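Local atomic coordinates of Poly(A) RNA polymerase GLD2 (Rattus norvegicus, PDB entry 6LBK), a protein that probably adds successive AMP units from ATP to the 3' ends of selected cytoplasmic mRNAs and a single nucleotide to certain microRNAs. Residues Phe142-Pro153 with Ile162-Ser170; Lys209-Asn217 with Met349-Ser357. The protein carries 1 engineered substitution. All coordinates share one frame; numbering follows the deposited sequence.

Contact 1 of 2, residues Phe142-Pro153 with Ile162-Ser170; sequences FCTRLSGYIERP and IVKFRDKVS
Strands 150-156 and 162-167 pair as an antiparallel beta hairpin at the edge of the palm-domain sheet of this nucleotidyltransferase. Glu-151 and Arg-166 form a hydrogen-bonded pair: Glu-151 N gives to Arg-166 O (2.8 Å) and Arg-166 N returns to Glu-151 O (3.1 Å), while Lys-168 N donates to Tyr-149 O (3.1 Å). On one face the Glu-151 side chain runs alongside that of Arg-166, whose NE donates to Glu-151 OE1 in a salt bridge of 3.2 Å from above the carboxylate plane. Lys-168 crosses the same glutamate almost at right angles, its CG 3.4 Å from Glu-151 CG, and its chain, bent near the end, brings NZ into a long salt bridge with Glu-151 OE2. On the other face Phe-142 of helix 128-144 presents its edge to the Phe-165 ring, CE2 to CE2 3.7 Å, with planes at 82°. Phe-165 CG lies between its backbone N and carbonyl carbon (chi1 64°), which turns the ring so that CD1 lies against Ile-150 CG2. Leu-80 of helix 67-85 touches Ile-150 and Phe-165, Glu-83 of the same helix is hydrogen-bonded to Tyr-149 OH, and strand 172-178 flanks strand 162-167, Phe-174 meeting the Phe-165 ring.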
loop_
_atom_site.group_PDB
_atom_site.type_symbol
_atom_site.label_atom_id
_atom_site.label_comp_id
_atom_site.label_asym_id
_atom_site.label_seq_id
_atom_site.Cartn_x
_atom_site.Cartn_y
_atom_site.Cartn_z
ATOM N N PHE A 142 -25.405 -8.282 2.703
ATOM C CA PHE A 142 -24.593 -9.293 2.029
ATOM C C PHE A 142 -24.967 -10.699 2.487
ATOM O O PHE A 142 -24.973 -11.647 1.693
ATOM C CB PHE A 142 -23.106 -9.032 2.286
ATOM C CG PHE A 142 -22.543 -7.853 1.521
ATOM C CD1 PHE A 142 -23.375 -6.955 0.878
ATOM C CD2 PHE A 142 -21.171 -7.643 1.462
ATOM C CE1 PHE A 142 -22.852 -5.876 0.177
ATOM C CE2 PHE A 142 -20.648 -6.574 0.769
ATOM C CZ PHE A 142 -21.494 -5.682 0.119
ATOM N N CYS A 143 -25.292 -10.849 3.769
ATOM C CA CYS A 143 -25.640 -12.169 4.296
ATOM C C CYS A 143 -27.022 -12.627 3.835
ATOM O O CYS A 143 -27.205 -13.803 3.500
ATOM C CB CYS A 143 -25.578 -12.170 5.823
ATOM S SG CYS A 143 -23.974 -11.762 6.533
ATOM N N THR A 144 -28.014 -11.733 3.837
ATOM C CA THR A 144 -29.383 -12.157 3.545
ATOM C C THR A 144 -29.693 -12.140 2.045
ATOM O O THR A 144 -30.099 -13.159 1.475
ATOM C CB THR A 144 -30.398 -11.284 4.305
ATOM O OG1 THR A 144 -30.341 -9.931 3.840
ATOM C CG2 THR A 144 -30.114 -11.301 5.796
ATOM N N ARG A 145 -29.511 -10.994 1.396
ATOM C CA ARG A 145 -29.964 -10.862 0.020
ATOM C C ARG A 145 -28.890 -11.278 -0.980
ATOM O O ARG A 145 -29.212 -11.837 -2.031
ATOM C CB ARG A 145 -30.461 -9.429 -0.225
ATOM C CG ARG A 145 -31.626 -9.052 0.710
ATOM C CD ARG A 145 -32.928 -9.812 0.392
ATOM N NE ARG A 145 -33.966 -9.650 1.428
ATOM C CZ ARG A 145 -35.050 -8.879 1.331
ATOM N NH1 ARG A 145 -35.276 -8.180 0.224
ATOM N NH2 ARG A 145 -35.917 -8.815 2.341
ATOM N N LEU A 146 -27.621 -11.043 -0.680
ATOM C CA LEU A 146 -26.573 -11.196 -1.682
ATOM C C LEU A 146 -25.840 -12.523 -1.584
ATOM O O LEU A 146 -24.846 -12.719 -2.288
ATOM C CB LEU A 146 -25.562 -10.070 -1.557
ATOM C CG LEU A 146 -26.146 -8.677 -1.513
ATOM C CD1 LEU A 146 -25.051 -7.697 -1.873
ATOM C CD2 LEU A 146 -27.374 -8.574 -2.431
ATOM N N SER A 147 -26.329 -13.447 -0.761
ATOM C CA SER A 147 -25.656 -14.721 -0.535
ATOM C C SER A 147 -25.438 -15.549 -1.799
ATOM O O SER A 147 -24.653 -16.506 -1.753
ATOM C CB SER A 147 -26.457 -15.535 0.476
ATOM O OG SER A 147 -27.694 -15.951 -0.074
ATOM N N GLY A 148 -26.090 -15.215 -2.919
ATOM C CA GLY A 148 -25.917 -16.004 -4.132
ATOM C C GLY A 148 -24.540 -15.889 -4.765
ATOM O O GLY A 148 -24.076 -16.825 -5.428
ATOM N N TYR A 149 -23.863 -14.756 -4.574
ATOM C CA TYR A 149 -22.565 -14.572 -5.205
ATOM C C TYR A 149 -21.566 -13.884 -4.285
ATOM O O TYR A 149 -20.510 -13.436 -4.754
ATOM C CB TYR A 149 -22.720 -13.770 -6.497
ATOM C CG TYR A 149 -23.205 -12.360 -6.284
ATOM C CD1 TYR A 149 -24.550 -12.080 -6.122
ATOM C CD2 TYR A 149 -22.303 -11.303 -6.257
ATOM C CE1 TYR A 149 -24.988 -10.787 -5.935
ATOM C CE2 TYR A 149 -22.730 -10.009 -6.074
ATOM C CZ TYR A 149 -24.075 -9.755 -5.924
ATOM O OH TYR A 149 -24.489 -8.460 -5.747
ATOM N N ILE A 150 -21.865 -13.777 -2.997
ATOM C CA ILE A 150 -21.005 -13.123 -2.029
ATOM C C ILE A 150 -20.801 -14.106 -0.880
ATOM O O ILE A 150 -21.727 -14.342 -0.090
ATOM C CB ILE A 150 -21.618 -11.804 -1.547
ATOM C CG1 ILE A 150 -21.543 -10.780 -2.664
ATOM C CG2 ILE A 150 -20.902 -11.256 -0.344
ATOM C CD1 ILE A 150 -21.906 -9.417 -2.196
ATOM N N GLU A 151 -19.601 -14.693 -0.797
ATOM C CA GLU A 151 -19.300 -15.764 0.146
ATOM C C GLU A 151 -18.760 -15.222 1.452
ATOM O O GLU A 151 -17.960 -14.278 1.464
ATOM C CB GLU A 151 -18.287 -16.759 -0.419
ATOM C CG GLU A 151 -18.886 -17.908 -1.187
ATOM C CD GLU A 151 -17.864 -18.990 -1.518
ATOM O OE1 GLU A 151 -16.688 -18.859 -1.094
ATOM O OE2 GLU A 151 -18.238 -19.975 -2.195
ATOM N N ARG A 152 -19.188 -15.841 2.553
ATOM C CA ARG A 152 -18.617 -15.681 3.887
ATOM C C ARG A 152 -18.340 -14.213 4.275
ATOM O O ARG A 152 -17.195 -13.871 4.584
ATOM C CB ARG A 152 -17.342 -16.510 3.993
ATOM C CG ARG A 152 -17.545 -18.007 3.900
ATOM C CD ARG A 152 -16.211 -18.730 4.077
ATOM N NE ARG A 152 -16.369 -20.173 4.224
ATOM C CZ ARG A 152 -15.367 -21.019 4.463
ATOM N NH1 ARG A 152 -14.123 -20.572 4.577
ATOM N NH2 ARG A 152 -15.609 -22.314 4.587
ATOM N N PRO A 153 -19.365 -13.356 4.308
ATOM C CA PRO A 153 -19.118 -11.969 4.733
ATOM C C PRO A 153 -18.958 -11.911 6.241
ATOM O O PRO A 153 -19.760 -12.483 6.983
ATOM C CB PRO A 153 -20.378 -11.226 4.276
ATOM C CG PRO A 153 -21.427 -12.259 4.264
ATOM C CD PRO A 153 -20.771 -13.570 3.925
ATOM N N ILE A 162 -14.252 -3.368 9.135
ATOM C CA ILE A 162 -14.282 -3.833 7.758
ATOM C C ILE A 162 -15.307 -4.951 7.623
ATOM O O ILE A 162 -15.585 -5.676 8.579
ATOM C CB ILE A 162 -12.862 -4.299 7.342
ATOM C CG1 ILE A 162 -12.025 -3.108 6.921
ATOM C CG2 ILE A 162 -12.879 -5.310 6.213
ATOM C CD1 ILE A 162 -10.579 -3.439 6.916
ATOM N N VAL A 163 -15.892 -5.067 6.429
ATOM C CA VAL A 163 -16.606 -6.266 6.012
ATOM C C VAL A 163 -15.691 -6.967 5.024
ATOM O O VAL A 163 -15.334 -6.401 3.983
ATOM C CB VAL A 163 -17.969 -5.957 5.369
ATOM C CG1 VAL A 163 -18.458 -7.170 4.602
ATOM C CG2 VAL A 163 -19.007 -5.591 6.411
ATOM N N LYS A 164 -15.294 -8.186 5.352
ATOM C CA LYS A 164 -14.473 -8.997 4.475
ATOM C C LYS A 164 -15.373 -9.988 3.766
ATOM O O LYS A 164 -16.260 -10.592 4.381
ATOM C CB LYS A 164 -13.391 -9.749 5.249
ATOM C CG LYS A 164 -12.093 -9.012 5.378
ATOM C CD LYS A 164 -10.957 -9.999 5.344
ATOM C CE LYS A 164 -9.634 -9.287 5.421
ATOM N NZ LYS A 164 -8.536 -10.241 5.731
ATOM N N PHE A 165 -15.140 -10.163 2.473
ATOM C CA PHE A 165 -16.001 -11.086 1.760
ATOM C C PHE A 165 -15.261 -11.599 0.545
ATOM O O PHE A 165 -14.295 -10.997 0.092
ATOM C CB PHE A 165 -17.344 -10.421 1.355
ATOM C CG PHE A 165 -17.233 -9.264 0.381
ATOM C CD1 PHE A 165 -17.341 -9.472 -0.991
ATOM C CD2 PHE A 165 -17.113 -7.963 0.839
ATOM C CE1 PHE A 165 -17.272 -8.388 -1.887
ATOM C CE2 PHE A 165 -17.048 -6.891 -0.053
ATOM C CZ PHE A 165 -17.124 -7.102 -1.409
ATOM N N ARG A 166 -15.772 -12.688 -0.021
ATOM C CA ARG A 166 -15.206 -13.268 -1.228
ATOM C C ARG A 166 -16.271 -13.212 -2.312
ATOM O O ARG A 166 -17.369 -13.736 -2.129
ATOM C CB ARG A 166 -14.748 -14.706 -0.973
ATOM C CG ARG A 166 -13.764 -15.273 -1.983
ATOM C CD ARG A 166 -13.452 -16.728 -1.635
ATOM N NE ARG A 166 -14.071 -17.670 -2.562
ATOM C CZ ARG A 166 -13.427 -18.248 -3.572
ATOM N NH1 ARG A 166 -12.137 -18.000 -3.778
ATOM N NH2 ARG A 166 -14.069 -19.085 -4.373
ATOM N N ASP A 167 -15.937 -12.578 -3.433
ATOM C CA ASP A 167 -16.785 -12.565 -4.607
ATOM C C ASP A 167 -16.602 -13.884 -5.342
ATOM O O ASP A 167 -15.485 -14.219 -5.767
ATOM C CB ASP A 167 -16.427 -11.384 -5.509
ATOM C CG ASP A 167 -17.161 -11.418 -6.859
ATOM O OD1 ASP A 167 -18.415 -11.567 -6.915
ATOM O OD2 ASP A 167 -16.457 -11.323 -7.890
ATOM N N LYS A 168 -17.700 -14.643 -5.446
ATOM C CA LYS A 168 -17.719 -15.914 -6.162
ATOM C C LYS A 168 -17.645 -15.715 -7.664
ATOM O O LYS A 168 -17.354 -16.668 -8.391
ATOM C CB LYS A 168 -19.004 -16.672 -5.866
ATOM C CG LYS A 168 -19.118 -17.261 -4.499
ATOM C CD LYS A 168 -20.583 -17.557 -4.181
ATOM C CE LYS A 168 -21.181 -18.520 -5.191
ATOM N NZ LYS A 168 -20.523 -19.856 -5.077
ATOM N N VAL A 169 -17.923 -14.501 -8.143
ATOM C CA VAL A 169 -17.884 -14.228 -9.571
ATOM C C VAL A 169 -16.445 -14.131 -10.053
ATOM O O VAL A 169 -16.059 -14.791 -11.024
ATOM C CB VAL A 169 -18.674 -12.943 -9.881
ATOM C CG1 VAL A 169 -18.659 -12.667 -11.368
ATOM C CG2 VAL A 169 -20.105 -13.055 -9.364
ATOM N N SER A 170 -15.641 -13.279 -9.410
ATOM C CA SER A 170 -14.214 -13.169 -9.704
ATOM C C SER A 170 -13.339 -14.105 -8.869
ATOM O O SER A 170 -12.145 -14.223 -9.168
ATOM C CB SER A 170 -13.715 -11.738 -9.482
ATOM O OG SER A 170 -13.912 -11.324 -8.145
#

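Contact 2 of 2, residues Lys209-Asn217 with Met349-Ser357; sequences KWASHHEIN and MIKDQFLKS
The helical segments 209-213 and 349-357, parts of helices 200-213 and 344-363, run at 123° with axes no closer than 11.7 Å, so long side chains and the turn after the first helix span the gap. That turn, a Schellman motif with Glu-215 at C-prime, brings Ile-216 CB to 3.6 Å from Ile-350 CD1 and its CG2 against Met-349 SD. Trp-210, its CG anti to the backbone N, extends its indole across: CH2 points at the Phe-354 face, 4.0 Å from CE1, edge to face with planes at 63°. Leu-291 of helix 283-297 touches both rings, away from the probable metal-binding aspartates. The Gln-353 amide stacks on one face of the His-214 imidazole, CD 3.2 Å from ND1 and planes 26° apart; His-213 CD2 sits over the opposite face. His-214 NE2 is hydrogen-bonded to Val-370 O. Ser-357 OG accepts from Trp-210 NE1 (3.0 Å) in the indole plane and donates to Gln-353 O, linking tryptophan to helix backbone. Lys-356 NZ meets Gln-353 OE1 in plane on a lone pair (2.9 Å), fixing the amide's rotation. Lys-356 NZ is also 4.1 Å from His-214 ND1, and its positive charge would probably disfavour a second proton on that imidazole.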
loop_
_atom_site.group_PDB
_atom_site.type_symbol
_atom_site.label_atom_id
_atom_site.label_comp_id
_atom_site.label_asym_id
_atom_site.label_seq_id
_atom_site.Cartn_x
_atom_site.Cartn_y
_atom_site.Cartn_z
ATOM N N LYS A 209 6.359 -8.723 -1.805
ATOM C CA LYS A 209 6.478 -10.180 -1.763
ATOM C C LYS A 209 7.508 -10.602 -0.727
ATOM O O LYS A 209 7.302 -11.569 0.012
ATOM C CB LYS A 209 6.842 -10.754 -3.140
ATOM C CG LYS A 209 5.771 -10.566 -4.237
ATOM C CD LYS A 209 4.452 -11.234 -3.835
ATOM C CE LYS A 209 3.374 -11.094 -4.895
ATOM N NZ LYS A 209 2.044 -11.585 -4.405
ATOM N N TRP A 210 8.613 -9.865 -0.642
ATOM C CA TRP A 210 9.659 -10.180 0.317
ATOM C C TRP A 210 9.134 -10.103 1.743
ATOM O O TRP A 210 9.269 -11.059 2.520
ATOM C CB TRP A 210 10.838 -9.222 0.112
ATOM C CG TRP A 210 11.781 -9.305 1.194
ATOM C CD1 TRP A 210 12.752 -10.258 1.374
ATOM C CD2 TRP A 210 11.864 -8.430 2.309
ATOM N NE1 TRP A 210 13.447 -10.011 2.532
ATOM C CE2 TRP A 210 12.924 -8.894 3.128
ATOM C CE3 TRP A 210 11.154 -7.278 2.695
ATOM C CZ2 TRP A 210 13.283 -8.258 4.307
ATOM C CZ3 TRP A 210 11.513 -6.643 3.871
ATOM C CH2 TRP A 210 12.578 -7.135 4.663
ATOM N N ALA A 211 8.534 -8.962 2.106
ATOM C CA ALA A 211 7.994 -8.806 3.449
ATOM C C ALA A 211 6.921 -9.851 3.751
ATOM O O ALA A 211 6.874 -10.402 4.859
ATOM C CB ALA A 211 7.425 -7.407 3.631
ATOM N N SER A 212 6.052 -10.147 2.781
ATOM C CA SER A 212 5.029 -11.165 3.008
ATOM C C SER A 212 5.654 -12.541 3.196
ATOM O O SER A 212 5.152 -13.365 3.972
ATOM C CB SER A 212 4.013 -11.180 1.866
ATOM O OG SER A 212 3.323 -12.422 1.849
ATOM N N HIS A 213 6.706 -12.842 2.440
ATOM C CA HIS A 213 7.298 -14.163 2.562
ATOM C C HIS A 213 7.866 -14.359 3.952
ATOM O O HIS A 213 7.748 -15.452 4.516
ATOM C CB HIS A 213 8.382 -14.376 1.513
ATOM C CG HIS A 213 9.204 -15.602 1.759
ATOM N ND1 HIS A 213 8.705 -16.878 1.601
ATOM C CD2 HIS A 213 10.475 -15.747 2.206
ATOM C CE1 HIS A 213 9.640 -17.755 1.916
ATOM N NE2 HIS A 213 10.724 -17.096 2.286
ATOM N N HIS A 214 8.406 -13.295 4.553
ATOM C CA HIS A 214 9.051 -13.401 5.853
ATOM C C HIS A 214 8.101 -13.129 7.003
ATOM O O HIS A 214 8.565 -12.871 8.121
ATOM C CB HIS A 214 10.262 -12.470 5.941
ATOM C CG HIS A 214 11.359 -12.833 4.994
ATOM N ND1 HIS A 214 12.208 -13.897 5.218
ATOM C CD2 HIS A 214 11.746 -12.283 3.820
ATOM C CE1 HIS A 214 13.064 -13.993 4.217
ATOM N NE2 HIS A 214 12.812 -13.018 3.360
ATOM N N GLU A 215 6.787 -13.155 6.750
ATOM C CA GLU A 215 5.773 -13.076 7.808
ATOM C C GLU A 215 5.903 -11.787 8.603
ATOM O O GLU A 215 5.655 -11.773 9.806
ATOM C CB GLU A 215 5.852 -14.295 8.747
ATOM C CG GLU A 215 4.571 -15.123 8.860
ATOM C CD GLU A 215 3.289 -14.292 8.898
ATOM O OE1 GLU A 215 3.197 -13.332 9.700
ATOM O OE2 GLU A 215 2.382 -14.565 8.079
ATOM N N ILE A 216 6.290 -10.691 7.940
ATOM C CA ILE A 216 6.331 -9.370 8.555
ATOM C C ILE A 216 5.426 -8.381 7.847
ATOM O O ILE A 216 5.493 -7.184 8.118
ATOM C CB ILE A 216 7.768 -8.816 8.608
ATOM C CG1 ILE A 216 8.254 -8.444 7.198
ATOM C CG2 ILE A 216 8.701 -9.835 9.230
ATOM C CD1 ILE A 216 9.747 -8.075 7.130
ATOM N N ASN A 217 4.544 -8.853 6.982
ATOM C CA ASN A 217 3.693 -7.945 6.229
ATOM C C ASN A 217 2.235 -8.214 6.594
ATOM O O ASN A 217 1.427 -8.564 5.727
ATOM C CB ASN A 217 3.937 -8.124 4.725
ATOM C CG ASN A 217 3.129 -7.147 3.875
ATOM O OD1 ASN A 217 2.630 -6.137 4.378
ATOM N ND2 ASN A 217 2.969 -7.464 2.589
ATOM N N MET A 349 11.591 -8.803 15.117
ATOM C CA MET A 349 11.453 -9.633 13.927
ATOM C C MET A 349 11.702 -8.804 12.672
ATOM O O MET A 349 12.473 -9.203 11.788
ATOM C CB MET A 349 10.074 -10.300 13.920
ATOM C CG MET A 349 9.929 -11.420 12.906
ATOM S SD MET A 349 8.238 -12.031 12.684
ATOM C CE MET A 349 7.731 -12.305 14.380
ATOM N N ILE A 350 11.113 -7.608 12.616
ATOM C CA ILE A 350 11.354 -6.708 11.483
ATOM C C ILE A 350 12.842 -6.358 11.383
ATOM O O ILE A 350 13.453 -6.474 10.312
ATOM C CB ILE A 350 10.493 -5.433 11.599
ATOM C CG1 ILE A 350 9.072 -5.731 12.103
ATOM C CG2 ILE A 350 10.416 -4.715 10.274
ATOM C CD1 ILE A 350 8.116 -6.202 11.059
ATOM N N LYS A 351 13.438 -5.900 12.494
ATOM C CA LYS A 351 14.837 -5.454 12.475
ATOM C C LYS A 351 15.773 -6.574 12.024
ATOM O O LYS A 351 16.648 -6.382 11.162
ATOM C CB LYS A 351 15.260 -4.966 13.871
ATOM C CG LYS A 351 14.713 -3.605 14.319
ATOM C CD LYS A 351 14.590 -3.495 15.851
ATOM C CE LYS A 351 15.927 -3.194 16.546
ATOM N NZ LYS A 351 15.712 -2.723 17.956
ATOM N N ASP A 352 15.607 -7.750 12.627
ATOM C CA ASP A 352 16.445 -8.898 12.324
ATOM C C ASP A 352 16.286 -9.316 10.877
ATOM O O ASP A 352 17.273 -9.675 10.222
ATOM C CB ASP A 352 16.085 -10.067 13.244
ATOM C CG ASP A 352 16.250 -9.734 14.721
ATOM O OD1 ASP A 352 17.027 -8.809 15.042
ATOM O OD2 ASP A 352 15.597 -10.393 15.567
ATOM N N GLN A 353 15.049 -9.265 10.349
ATOM C CA GLN A 353 14.839 -9.694 8.974
ATOM C C GLN A 353 15.464 -8.717 7.985
ATOM O O GLN A 353 15.988 -9.136 6.943
ATOM C CB GLN A 353 13.355 -9.882 8.683
ATOM C CG GLN A 353 13.077 -10.575 7.347
ATOM C CD GLN A 353 13.646 -11.985 7.304
ATOM O OE1 GLN A 353 14.605 -12.268 6.575
ATOM N NE2 GLN A 353 13.046 -12.882 8.085
ATOM N N PHE A 354 15.404 -7.410 8.271
ATOM C CA PHE A 354 16.083 -6.469 7.378
ATOM C C PHE A 354 17.580 -6.745 7.353
ATOM O O PHE A 354 18.185 -6.878 6.282
ATOM C CB PHE A 354 15.810 -5.017 7.785
ATOM C CG PHE A 354 14.553 -4.432 7.174
ATOM C CD1 PHE A 354 14.588 -3.860 5.923
ATOM C CD2 PHE A 354 13.355 -4.438 7.865
ATOM C CE1 PHE A 354 13.447 -3.330 5.340
ATOM C CE2 PHE A 354 12.202 -3.884 7.296
ATOM C CZ PHE A 354 12.245 -3.327 6.031
ATOM N N LEU A 355 18.179 -6.885 8.534
ATOM C CA LEU A 355 19.615 -7.126 8.608
ATOM C C LEU A 355 20.000 -8.388 7.844
ATOM O O LEU A 355 20.865 -8.357 6.954
ATOM C CB LEU A 355 20.034 -7.239 10.068
ATOM C CG LEU A 355 21.546 -7.256 10.160
ATOM C CD1 LEU A 355 22.117 -5.953 9.599
ATOM C CD2 LEU A 355 21.924 -7.464 11.582
ATOM N N LYS A 356 19.339 -9.503 8.169
ATOM C CA LYS A 356 19.634 -10.794 7.559
ATOM C C LYS A 356 19.454 -10.770 6.042
ATOM O O LYS A 356 20.299 -11.298 5.303
ATOM C CB LYS A 356 18.734 -11.862 8.183
ATOM C CG LYS A 356 18.651 -13.138 7.366
ATOM C CD LYS A 356 17.823 -14.219 8.043
ATOM C CE LYS A 356 17.277 -15.217 7.015
ATOM N NZ LYS A 356 16.140 -14.672 6.211
ATOM N N SER A 357 18.336 -10.211 5.553
ATOM C CA SER A 357 18.118 -10.205 4.113
ATOM C C SER A 357 19.144 -9.330 3.411
ATOM O O SER A 357 19.647 -9.707 2.341
ATOM C CB SER A 357 16.683 -9.769 3.774
ATOM O OG SER A 357 15.755 -10.727 4.249
#

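Overall arrangement
From the N terminus the chain first builds part of the palm sheet, and contact 1 then closes a short hairpin, only eight residues separating its segments; it ties the end of helix 128-144 and edge strand 150-156 to strand 162-167. After strand 172-178 and helix 182-194 the chain reaches helix 200-213, where contact 2 opens. Its loop is far longer: 131 residues, carrying helices 226-239 and 283-297 and the small three-stranded sheet, pass before helix 344-363 returns to pack on residues 209-217. The two loops follow in series, neither enclosing nor crossing the other. The centres of contact 1 and contact 2 lie about 33 Å apart. The nearest atoms of contact 1 and contact 2 are about 10 Å apart, without touching.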